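PDB 3MEB: aspartate aminotransferase from Giardia lamblia, which probably catalyses the reversible, pyridoxal-phosphate-dependent transfer of an amino group between L-aspartate and 2-oxoglutarate, giving oxaloacetate and L-glutamate, and works as a homodimer. Local coordinates for residues A[134-139]-A[146-151]; A[156-161]-A[204-209]; A[238-243]-A[256-261]. All blocks are in the same frame, centred on the assembly; numbering follows the deposited sequence. Where two conformers were deposited one is given.

Contact 1: residues A[134-139]-A[146-151]; sequences IGFEFL and AEFYMP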
loop_
_atom_site.group_PDB
_atom_site.type_symbol
_atom_site.label_atom_id
_atom_site.label_comp_id
_atom_site.label_asym_id
_atom_site.label_seq_id
_atom_site.Cartn_x
_atom_site.Cartn_y
_atom_site.Cartn_z
ATOM N N ILE A 134 1.683 -2.684 -9.725
ATOM C CA ILE A 134 1.490 -4.141 -9.776
ATOM C C ILE A 134 1.232 -4.614 -11.210
ATOM O O ILE A 134 1.744 -5.669 -11.621
ATOM C CB ILE A 134 0.357 -4.619 -8.828
ATOM C CG1 ILE A 134 0.776 -4.405 -7.370
ATOM C CG2 ILE A 134 0.029 -6.121 -9.063
ATOM C CD1 ILE A 134 1.967 -5.286 -6.915
ATOM N N GLY A 135 0.505 -3.802 -11.975
ATOM C CA GLY A 135 0.200 -4.132 -13.357
ATOM C C GLY A 135 1.430 -4.008 -14.267
ATOM O O GLY A 135 1.706 -4.900 -15.089
ATOM N N PHE A 136 2.228 -2.962 -14.063
ATOM C CA PHE A 136 3.526 -2.831 -14.775
ATOM C C PHE A 136 4.450 -4.031 -14.493
ATOM O O PHE A 136 5.060 -4.632 -15.419
ATOM C CB PHE A 136 4.234 -1.534 -14.369
ATOM C CG PHE A 136 3.669 -0.281 -14.980
ATOM C CD1 PHE A 136 2.397 -0.240 -15.546
ATOM C CD2 PHE A 136 4.406 0.900 -14.940
ATOM C CE1 PHE A 136 1.888 0.954 -16.061
ATOM C CE2 PHE A 136 3.890 2.078 -15.447
ATOM C CZ PHE A 136 2.641 2.103 -16.001
ATOM N N GLU A 137 4.593 -4.368 -13.215
ATOM C CA GLU A 137 5.411 -5.489 -12.811
ATOM C C GLU A 137 4.825 -6.806 -13.323
ATOM O O GLU A 137 5.566 -7.693 -13.763
ATOM C CB GLU A 137 5.555 -5.549 -11.285
ATOM C CG GLU A 137 6.302 -6.763 -10.773
ATOM C CD GLU A 137 6.319 -6.834 -9.259
ATOM O OE1 GLU A 137 5.247 -6.654 -8.597
ATOM O OE2 GLU A 137 7.405 -7.119 -8.722
ATOM N N PHE A 138 3.509 -6.922 -13.309
ATOM C CA PHE A 138 2.838 -8.130 -13.836
ATOM C C PHE A 138 3.285 -8.408 -15.279
ATOM O O PHE A 138 3.648 -9.514 -15.638
ATOM C CB PHE A 138 1.324 -7.937 -13.747
ATOM C CG PHE A 138 0.505 -9.088 -14.306
ATOM C CD1 PHE A 138 0.109 -10.131 -13.483
ATOM C CD2 PHE A 138 0.071 -9.075 -15.616
ATOM C CE1 PHE A 138 -0.686 -11.193 -13.981
ATOM C CE2 PHE A 138 -0.712 -10.140 -16.130
ATOM C CZ PHE A 138 -1.089 -11.199 -15.306
ATOM N N LEU A 139 3.254 -7.379 -16.108
ATOM C CA LEU A 139 3.620 -7.535 -17.507
ATOM C C LEU A 139 5.117 -7.674 -17.694
ATOM O O LEU A 139 5.560 -8.453 -18.565
ATOM C CB LEU A 139 3.069 -6.359 -18.337
ATOM C CG LEU A 139 1.538 -6.249 -18.434
ATOM C CD1 LEU A 139 1.112 -4.983 -19.144
ATOM C CD2 LEU A 139 0.946 -7.514 -19.100
ATOM N N ALA A 146 8.522 -7.474 -24.185
ATOM C CA ALA A 146 7.556 -6.562 -24.799
ATOM C C ALA A 146 7.921 -5.105 -24.568
ATOM O O ALA A 146 8.184 -4.693 -23.437
ATOM C CB ALA A 146 6.123 -6.827 -24.277
ATOM N N GLU A 147 7.899 -4.327 -25.644
ATOM C CA GLU A 147 8.132 -2.897 -25.547
ATOM C C GLU A 147 6.928 -2.237 -24.915
ATOM O O GLU A 147 5.802 -2.647 -25.172
ATOM C CB GLU A 147 8.334 -2.268 -26.915
ATOM C CG GLU A 147 9.273 -3.002 -27.825
ATOM C CD GLU A 147 10.662 -2.476 -27.793
ATOM O OE1 GLU A 147 11.100 -1.985 -26.721
ATOM O OE2 GLU A 147 11.297 -2.553 -28.858
ATOM N N PHE A 148 7.179 -1.224 -24.086
ATOM C CA PHE A 148 6.133 -0.470 -23.398
ATOM C C PHE A 148 6.109 0.957 -23.942
ATOM O O PHE A 148 7.155 1.621 -23.941
ATOM C CB PHE A 148 6.455 -0.415 -21.921
ATOM C CG PHE A 148 5.309 0.025 -21.074
ATOM C CD1 PHE A 148 4.983 1.366 -20.972
ATOM C CD2 PHE A 148 4.565 -0.911 -20.363
ATOM C CE1 PHE A 148 3.920 1.779 -20.204
ATOM C CE2 PHE A 148 3.516 -0.510 -19.586
ATOM C CZ PHE A 148 3.206 0.851 -19.491
ATOM N N TYR A 149 4.942 1.425 -24.376
ATOM C CA TYR A 149 4.801 2.724 -25.051
ATOM C C TYR A 149 3.933 3.697 -24.234
ATOM O O TYR A 149 2.800 3.383 -23.867
ATOM C CB TYR A 149 4.166 2.537 -26.443
ATOM C CG TYR A 149 5.111 1.990 -27.469
ATOM C CD1 TYR A 149 5.705 2.814 -28.431
ATOM C CD2 TYR A 149 5.393 0.654 -27.515
ATOM C CE1 TYR A 149 6.571 2.300 -29.381
ATOM C CE2 TYR A 149 6.277 0.138 -28.477
ATOM C CZ TYR A 149 6.849 0.949 -29.381
ATOM O OH TYR A 149 7.714 0.381 -30.292
ATOM N N MET A 150 4.485 4.852 -23.901
ATOM C CA MET A 150 3.733 5.876 -23.199
ATOM C C MET A 150 3.280 6.931 -24.186
ATOM O O MET A 150 3.965 7.155 -25.168
ATOM C CB MET A 150 4.599 6.576 -22.179
ATOM C CG MET A 150 5.375 5.674 -21.264
ATOM S SD MET A 150 4.947 6.013 -19.586
ATOM C CE MET A 150 6.074 4.898 -18.721
ATOM N N PRO A 151 2.132 7.601 -23.934
ATOM C CA PRO A 151 1.871 8.798 -24.737
ATOM C C PRO A 151 2.979 9.852 -24.493
ATOM O O PRO A 151 3.583 9.876 -23.381
ATOM C CB PRO A 151 0.519 9.281 -24.212
ATOM C CG PRO A 151 0.432 8.693 -22.810
ATOM C CD PRO A 151 1.152 7.427 -22.853
#

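Contact 2: residues A[156-161]-A[204-209]; sequences PNHYGI and IFLFHA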
loop_
_atom_site.group_PDB
_atom_site.type_symbol
_atom_site.label_atom_id
_atom_site.label_comp_id
_atom_site.label_asym_id
_atom_site.label_seq_id
_atom_site.Cartn_x
_atom_site.Cartn_y
_atom_site.Cartn_z
ATOM N N PRO A 156 3.325 12.628 -14.880
ATOM C CA PRO A 156 4.735 12.496 -14.557
ATOM C C PRO A 156 5.078 11.256 -13.762
ATOM O O PRO A 156 6.102 10.612 -14.029
ATOM C CB PRO A 156 5.031 13.770 -13.747
ATOM C CG PRO A 156 4.163 14.778 -14.352
ATOM C CD PRO A 156 2.878 14.033 -14.741
ATOM N N ASN A 157 4.215 10.875 -12.823
ATOM C CA ASN A 157 4.555 9.741 -11.979
ATOM C C ASN A 157 4.612 8.421 -12.728
ATOM O O ASN A 157 5.235 7.448 -12.215
ATOM C CB ASN A 157 3.610 9.608 -10.783
ATOM C CG ASN A 157 4.193 8.721 -9.684
ATOM O OD1 ASN A 157 5.443 8.681 -9.500
ATOM N ND2 ASN A 157 3.305 8.045 -8.914
ATOM N N HIS A 158 3.975 8.360 -13.906
ATOM C CA HIS A 158 4.092 7.191 -14.743
ATOM C C HIS A 158 5.573 6.856 -15.018
ATOM O O HIS A 158 5.939 5.669 -15.038
ATOM C CB HIS A 158 3.388 7.328 -16.114
ATOM C CG HIS A 158 1.898 7.210 -16.091
ATOM N ND1 HIS A 158 1.107 7.786 -17.070
ATOM C CD2 HIS A 158 1.051 6.565 -15.254
ATOM C CE1 HIS A 158 -0.160 7.525 -16.811
ATOM N NE2 HIS A 158 -0.224 6.759 -15.737
ATOM N N TYR A 159 6.402 7.871 -15.243
ATOM C CA TYR A 159 7.816 7.628 -15.558
ATOM C C TYR A 159 8.497 6.978 -14.370
ATOM O O TYR A 159 9.352 6.136 -14.540
ATOM C CB TYR A 159 8.577 8.918 -15.915
ATOM C CG TYR A 159 7.992 9.622 -17.120
ATOM C CD1 TYR A 159 7.755 8.938 -18.305
ATOM C CD2 TYR A 159 7.666 10.975 -17.070
ATOM C CE1 TYR A 159 7.184 9.587 -19.404
ATOM C CE2 TYR A 159 7.103 11.618 -18.161
ATOM C CZ TYR A 159 6.867 10.928 -19.314
ATOM O OH TYR A 159 6.327 11.613 -20.373
ATOM N N GLY A 160 8.128 7.396 -13.168
ATOM C CA GLY A 160 8.762 6.853 -11.959
ATOM C C GLY A 160 8.278 5.458 -11.605
ATOM O O GLY A 160 9.042 4.625 -11.158
ATOM N N ILE A 161 6.978 5.233 -11.758
ATOM C CA ILE A 161 6.386 3.930 -11.547
ATOM C C ILE A 161 7.087 2.990 -12.502
ATOM O O ILE A 161 7.539 1.910 -12.110
ATOM C CB ILE A 161 4.879 3.931 -11.803
ATOM C CG1 ILE A 161 4.169 4.869 -10.812
ATOM C CG2 ILE A 161 4.336 2.499 -11.672
ATOM C CD1 ILE A 161 2.818 5.398 -11.263
ATOM N N ILE A 204 3.029 -3.103 -25.633
ATOM C CA ILE A 204 2.107 -2.638 -24.604
ATOM C C ILE A 204 1.928 -1.123 -24.756
ATOM O O ILE A 204 2.925 -0.396 -24.865
ATOM C CB ILE A 204 2.655 -2.942 -23.192
ATOM C CG1 ILE A 204 2.929 -4.434 -23.004
ATOM C CG2 ILE A 204 1.690 -2.445 -22.095
ATOM C CD1 ILE A 204 3.975 -4.756 -21.911
ATOM N N PHE A 205 0.685 -0.653 -24.803
ATOM C CA PHE A 205 0.420 0.776 -24.938
ATOM C C PHE A 205 -0.327 1.246 -23.744
ATOM O O PHE A 205 -1.384 0.708 -23.433
ATOM C CB PHE A 205 -0.354 1.086 -26.242
ATOM C CG PHE A 205 0.509 0.957 -27.455
ATOM C CD1 PHE A 205 1.186 2.039 -27.960
ATOM C CD2 PHE A 205 0.750 -0.291 -28.013
ATOM C CE1 PHE A 205 2.040 1.887 -29.034
ATOM C CE2 PHE A 205 1.593 -0.437 -29.093
ATOM C CZ PHE A 205 2.227 0.657 -29.599
ATOM N N LEU A 206 0.238 2.235 -23.059
ATOM C CA LEU A 206 -0.449 2.871 -21.944
ATOM C C LEU A 206 -1.371 3.941 -22.495
ATOM O O LEU A 206 -0.938 4.785 -23.317
ATOM C CB LEU A 206 0.579 3.500 -20.985
ATOM C CG LEU A 206 0.065 4.089 -19.678
ATOM C CD1 LEU A 206 -0.530 3.041 -18.728
ATOM C CD2 LEU A 206 1.239 4.824 -19.003
ATOM N N PHE A 207 -2.641 3.869 -22.095
ATOM C CA PHE A 207 -3.671 4.796 -22.546
ATOM C C PHE A 207 -4.344 5.344 -21.335
ATOM O O PHE A 207 -4.561 4.621 -20.360
ATOM C CB PHE A 207 -4.779 4.083 -23.337
ATOM C CG PHE A 207 -4.370 3.616 -24.688
ATOM C CD1 PHE A 207 -3.977 4.526 -25.667
ATOM C CD2 PHE A 207 -4.379 2.266 -24.993
ATOM C CE1 PHE A 207 -3.571 4.063 -26.947
ATOM C CE2 PHE A 207 -4.011 1.806 -26.240
ATOM C CZ PHE A 207 -3.602 2.702 -27.221
ATOM N N HIS A 208 -4.677 6.608 -21.369
ATOM C CA HIS A 208 -5.635 7.160 -20.402
ATOM C C HIS A 208 -7.044 6.894 -20.923
ATOM O O HIS A 208 -7.349 7.172 -22.084
ATOM C CB HIS A 208 -5.411 8.658 -20.243
ATOM C CG HIS A 208 -4.048 9.023 -19.761
ATOM N ND1 HIS A 208 -3.836 9.942 -18.760
ATOM C CD2 HIS A 208 -2.814 8.657 -20.200
ATOM C CE1 HIS A 208 -2.537 10.098 -18.573
ATOM N NE2 HIS A 208 -1.889 9.343 -19.448
ATOM N N ALA A 209 -7.917 6.369 -20.074
ATOM C CA ALA A 209 -9.263 5.962 -20.492
ATOM C C ALA A 209 -10.115 7.160 -20.929
ATOM O O ALA A 209 -10.884 7.084 -21.909
ATOM C CB ALA A 209 -9.950 5.211 -19.331
#

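Contact 3: residues A[238-243]-A[256-261]; sequences AFFDSA and AFAVRM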
loop_
_atom_site.group_PDB
_atom_site.type_symbol
_atom_site.label_atom_id
_atom_site.label_comp_id
_atom_site.label_asym_id
_atom_site.label_seq_id
_atom_site.Cartn_x
_atom_site.Cartn_y
_atom_site.Cartn_z
ATOM N N ALA A 238 -3.456 -3.220 -24.484
ATOM C CA ALA A 238 -3.805 -1.881 -24.040
ATOM C C ALA A 238 -3.784 -1.869 -22.524
ATOM O O ALA A 238 -4.456 -2.695 -21.897
ATOM C CB ALA A 238 -5.204 -1.465 -24.569
ATOM N N PHE A 239 -3.001 -0.960 -21.940
ATOM C CA PHE A 239 -2.994 -0.758 -20.514
ATOM C C PHE A 239 -3.725 0.571 -20.276
ATOM O O PHE A 239 -3.201 1.631 -20.599
ATOM C CB PHE A 239 -1.575 -0.685 -19.974
ATOM C CG PHE A 239 -1.482 -0.904 -18.450
ATOM C CD1 PHE A 239 -0.677 -1.892 -17.927
ATOM C CD2 PHE A 239 -2.227 -0.142 -17.569
ATOM C CE1 PHE A 239 -0.585 -2.074 -16.575
ATOM C CE2 PHE A 239 -2.153 -0.348 -16.213
ATOM C CZ PHE A 239 -1.352 -1.326 -15.723
ATOM N N PHE A 240 -4.915 0.501 -19.708
ATOM C CA PHE A 240 -5.702 1.683 -19.418
ATOM C C PHE A 240 -5.437 2.154 -18.001
ATOM O O PHE A 240 -5.522 1.355 -17.042
ATOM C CB PHE A 240 -7.183 1.377 -19.608
ATOM C CG PHE A 240 -7.630 1.324 -21.049
ATOM C CD1 PHE A 240 -7.880 2.509 -21.762
ATOM C CD2 PHE A 240 -7.828 0.119 -21.681
ATOM C CE1 PHE A 240 -8.328 2.480 -23.075
ATOM C CE2 PHE A 240 -8.255 0.066 -23.003
ATOM C CZ PHE A 240 -8.512 1.256 -23.703
ATOM N N ASP A 241 -5.104 3.446 -17.872
ATOM C CA ASP A 241 -5.130 4.158 -16.596
ATOM C C ASP A 241 -6.458 4.880 -16.526
ATOM O O ASP A 241 -6.760 5.732 -17.371
ATOM C CB ASP A 241 -3.973 5.156 -16.513
ATOM C CG ASP A 241 -3.882 5.878 -15.170
ATOM O OD1 ASP A 241 -4.913 6.019 -14.457
ATOM O OD2 ASP A 241 -2.770 6.382 -14.844
ATOM N N SER A 242 -7.261 4.542 -15.524
ATOM C CA SER A 242 -8.609 5.060 -15.454
ATOM C C SER A 242 -8.917 5.607 -14.072
ATOM O O SER A 242 -9.320 4.873 -13.166
ATOM C CB SER A 242 -9.624 3.981 -15.794
ATOM O OG SER A 242 -10.918 4.521 -15.607
ATOM N N ALA A 243 -8.700 6.900 -13.915
ATOM C CA ALA A 243 -8.905 7.569 -12.655
ATOM C C ALA A 243 -10.062 8.548 -12.690
ATOM O O ALA A 243 -10.517 8.996 -11.630
ATOM C CB ALA A 243 -7.626 8.257 -12.249
ATOM N N ALA A 256 -16.311 5.033 -19.785
ATOM C CA ALA A 256 -15.590 3.754 -19.989
ATOM C C ALA A 256 -15.674 3.229 -21.433
ATOM O O ALA A 256 -15.191 2.140 -21.749
ATOM C CB ALA A 256 -16.076 2.692 -18.935
ATOM N N PHE A 257 -16.214 4.041 -22.343
ATOM C CA PHE A 257 -16.328 3.665 -23.755
ATOM C C PHE A 257 -15.144 2.884 -24.332
ATOM O O PHE A 257 -15.318 1.795 -24.903
ATOM C CB PHE A 257 -16.544 4.901 -24.630
ATOM C CG PHE A 257 -16.597 4.585 -26.099
ATOM C CD1 PHE A 257 -15.505 4.865 -26.932
ATOM C CD2 PHE A 257 -17.726 3.967 -26.649
ATOM C CE1 PHE A 257 -15.538 4.566 -28.286
ATOM C CE2 PHE A 257 -17.771 3.662 -28.003
ATOM C CZ PHE A 257 -16.661 3.969 -28.825
ATOM N N ALA A 258 -13.944 3.437 -24.175
ATOM C CA ALA A 258 -12.766 2.945 -24.889
ATOM C C ALA A 258 -12.394 1.598 -24.355
ATOM O O ALA A 258 -11.972 0.743 -25.095
ATOM C CB ALA A 258 -11.579 3.954 -24.742
ATOM N N VAL A 259 -12.524 1.442 -23.041
ATOM C CA VAL A 259 -12.175 0.192 -22.347
ATOM C C VAL A 259 -13.178 -0.893 -22.778
ATOM O O VAL A 259 -12.762 -1.992 -23.186
ATOM C CB VAL A 259 -12.224 0.324 -20.822
ATOM C CG1 VAL A 259 -11.939 -1.065 -20.140
ATOM C CG2 VAL A 259 -11.255 1.445 -20.287
ATOM N N ARG A 260 -14.478 -0.582 -22.700
ATOM C CA ARG A 260 -15.526 -1.568 -23.046
ATOM C C ARG A 260 -15.477 -1.990 -24.530
ATOM O O ARG A 260 -15.565 -3.198 -24.837
ATOM C CB ARG A 260 -16.916 -1.076 -22.621
ATOM C CG ARG A 260 -17.029 -0.958 -21.092
ATOM C CD ARG A 260 -18.421 -0.625 -20.643
ATOM N NE ARG A 260 -18.452 -0.083 -19.289
ATOM C CZ ARG A 260 -19.577 0.206 -18.627
ATOM N NH1 ARG A 260 -20.752 -0.007 -19.171
ATOM N NH2 ARG A 260 -19.539 0.723 -17.426
ATOM N N MET A 261 -15.302 -1.012 -25.421
ATOM C CA MET A 261 -15.154 -1.282 -26.854
ATOM C C MET A 261 -13.960 -2.167 -27.173
ATOM O O MET A 261 -14.063 -3.094 -27.963
ATOM C CB MET A 261 -15.026 0.016 -27.652
ATOM C CG MET A 261 -14.896 -0.247 -29.143
ATOM S SD MET A 261 -14.930 1.213 -30.160
ATOM C CE MET A 261 -13.489 2.082 -29.531
#

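Contact 1: residues A[134-139]-A[146-151]
Phe136 and Phe148 make this contact as an edge-to-face aromatic pair. The edge of Phe148 points at a face of Phe136. The ring centroids are 4.9 Å apart and the planes meet at 62°, so the pair is tilted from a strict T. Phe148 CZ stands over the Phe136 ring, displaced toward its rim. Phe148 CZ comes closest to Phe136 CE1, at 3.7 Å, with Phe136 CZ next at 3.8 Å. Phe148 CE2 is a little farther back, 4.1 Å from Phe136 CE1. A chi1 of -166° swings the Phe148 ring away from its own backbone N and out toward the helix.

The segments belong to helix 127-142 and strand 148-151, which follow each other in the chain. The strand is part of the mixed, mainly parallel sheet of the large domain in this aminotransferase family, and the helix packs on a face of that sheet.

No hydrogen bond crosses between the segments, and the contact is buried and apolar. Further aromatic contacts extend it: Phe239 meets Phe136 edge-to-face, and the ring of Tyr162 meets that of Phe148. Ile161 and Phe166 of helix 157-166 also touch Phe136. On another side of helix 127-142, Glu137 OE1 forms a salt bridge with Lys164 of the second subunit.

Contact 2: residues A[156-161]-A[204-209]
His158 reaches from helix 157-166 to strand 204-208, where it meets Leu206 and His208. Its CB points toward the strand. CG lies anti to the carbonyl carbon (chi1 -76°), and from there the imidazole passes over a methyl group of Leu206. His158 CG is 3.8 Å from Leu206 CD2. His158 ND1 comes closest to Leu206 CD2, at 3.5 Å. His158 CD2 and His158 NE2, on the farther side of the ring, are each 4.1 Å from Leu206 CD2. The contact is a CH-pi interaction: Leu206 CD2 sits 3.7 Å from the centroid of the His158 ring and 16° off the ring normal, slightly toward the rim.

At the far end of the ring, CE1 has a second neighbour. His208 NE2 lies at the edge of the His158 imidazole, in its plane, 3.6 Å from His158 CE1. His158 from the helix and His208 from the strand point at one another, with ring planes at 76°. They do not hydrogen-bond to each other. Thr154 OG1 joins them instead, being hydrogen-bonded to both His158 ND1 and His208 NE2. The remaining ring nitrogen, His158 NE2, is hydrogen-bonded to Asp241 OD2, and Asp241 belongs to the pyridoxal phosphate pocket. Trp155, which binds the cofactor, meets the His158 ring edge-to-face.

Both nitrogens of the buried His158 imidazole thus have polar partners, and these bonds fix the rotation of the ring. The chemistry implies a second-shell role: His158 probably helps to position Asp241 beside the cofactor, and the carboxylate would be expected to polarise the imidazole.

Contact 3: residues A[238-243]-A[256-261]
The Phe240 ring lies against Val259 and Ala258, and these three residues make up the contact. Val259 CG2 sits over one face of the ring in a CH-pi interaction. Val259 CG2 is 3.8 Å from the centroid of the Phe240 ring and 15° off its normal, displaced toward the rim. The closest ring atom is CG, with Phe240 CG 3.7 Å from Val259 CG2. Phe240 runs out from the strand as Val259 runs in from the helix, and the two overlap side by side.

Ala258 meets the outer part of the ring. Ala258 CB is 3.9 Å from Phe240 CE1. Ala258 O is 3.8 Å from Phe240 CZ, in an oblique approach. Phe240 CE2 is 4.0 Å from Val259 CA, and the ring therefore rests on helix backbone as well as on methyl groups. No hydrogen bond joins the segments.

Torsions and backbone bonds place these groups. A chi1 of 176° puts Val259 CG1 opposite the backbone N and turns the other branch, CG2, over the ring. Ala256 is the N-cap residue, and its O accepts a hydrogen bond from Arg260 N in the first turn of the helix. On the strand, Phe240 is backbone-bonded to Leu270. The next residue, Asp241, belongs to the pyridoxal phosphate pocket.

Farther out, Phe262 meets the Phe240 ring, Trp224 of helix 221-234 touches Ala258, and Val271 of strand 269-274 touches Val259. Helix 257-264 thus packs on the sheet where strand 237-242 runs between strands 204-208 and 269-274.

From the N terminus the three contacts come in series, and none nests in or crosses another. Contact 1 closes the short loop between helix 127-142 and strand 148-151. Contact 2 opens soon after and closes a longer excursion, from helix 157-166 through strand 174-176 to strand 204-208. Contact 3 closes the connection from strand 237-242 to helix 257-264. Strands 148-151, 204-208 and 237-242 lie side by side in one parallel part of the sheet, with 204-208 in the middle. Backbone bonds join contacts 1 and 2 at Tyr149 and Ile204, and contacts 2 and 3 at Phe207 and Phe239. Leu139 also packs on Phe239, linking contacts 1 and 3.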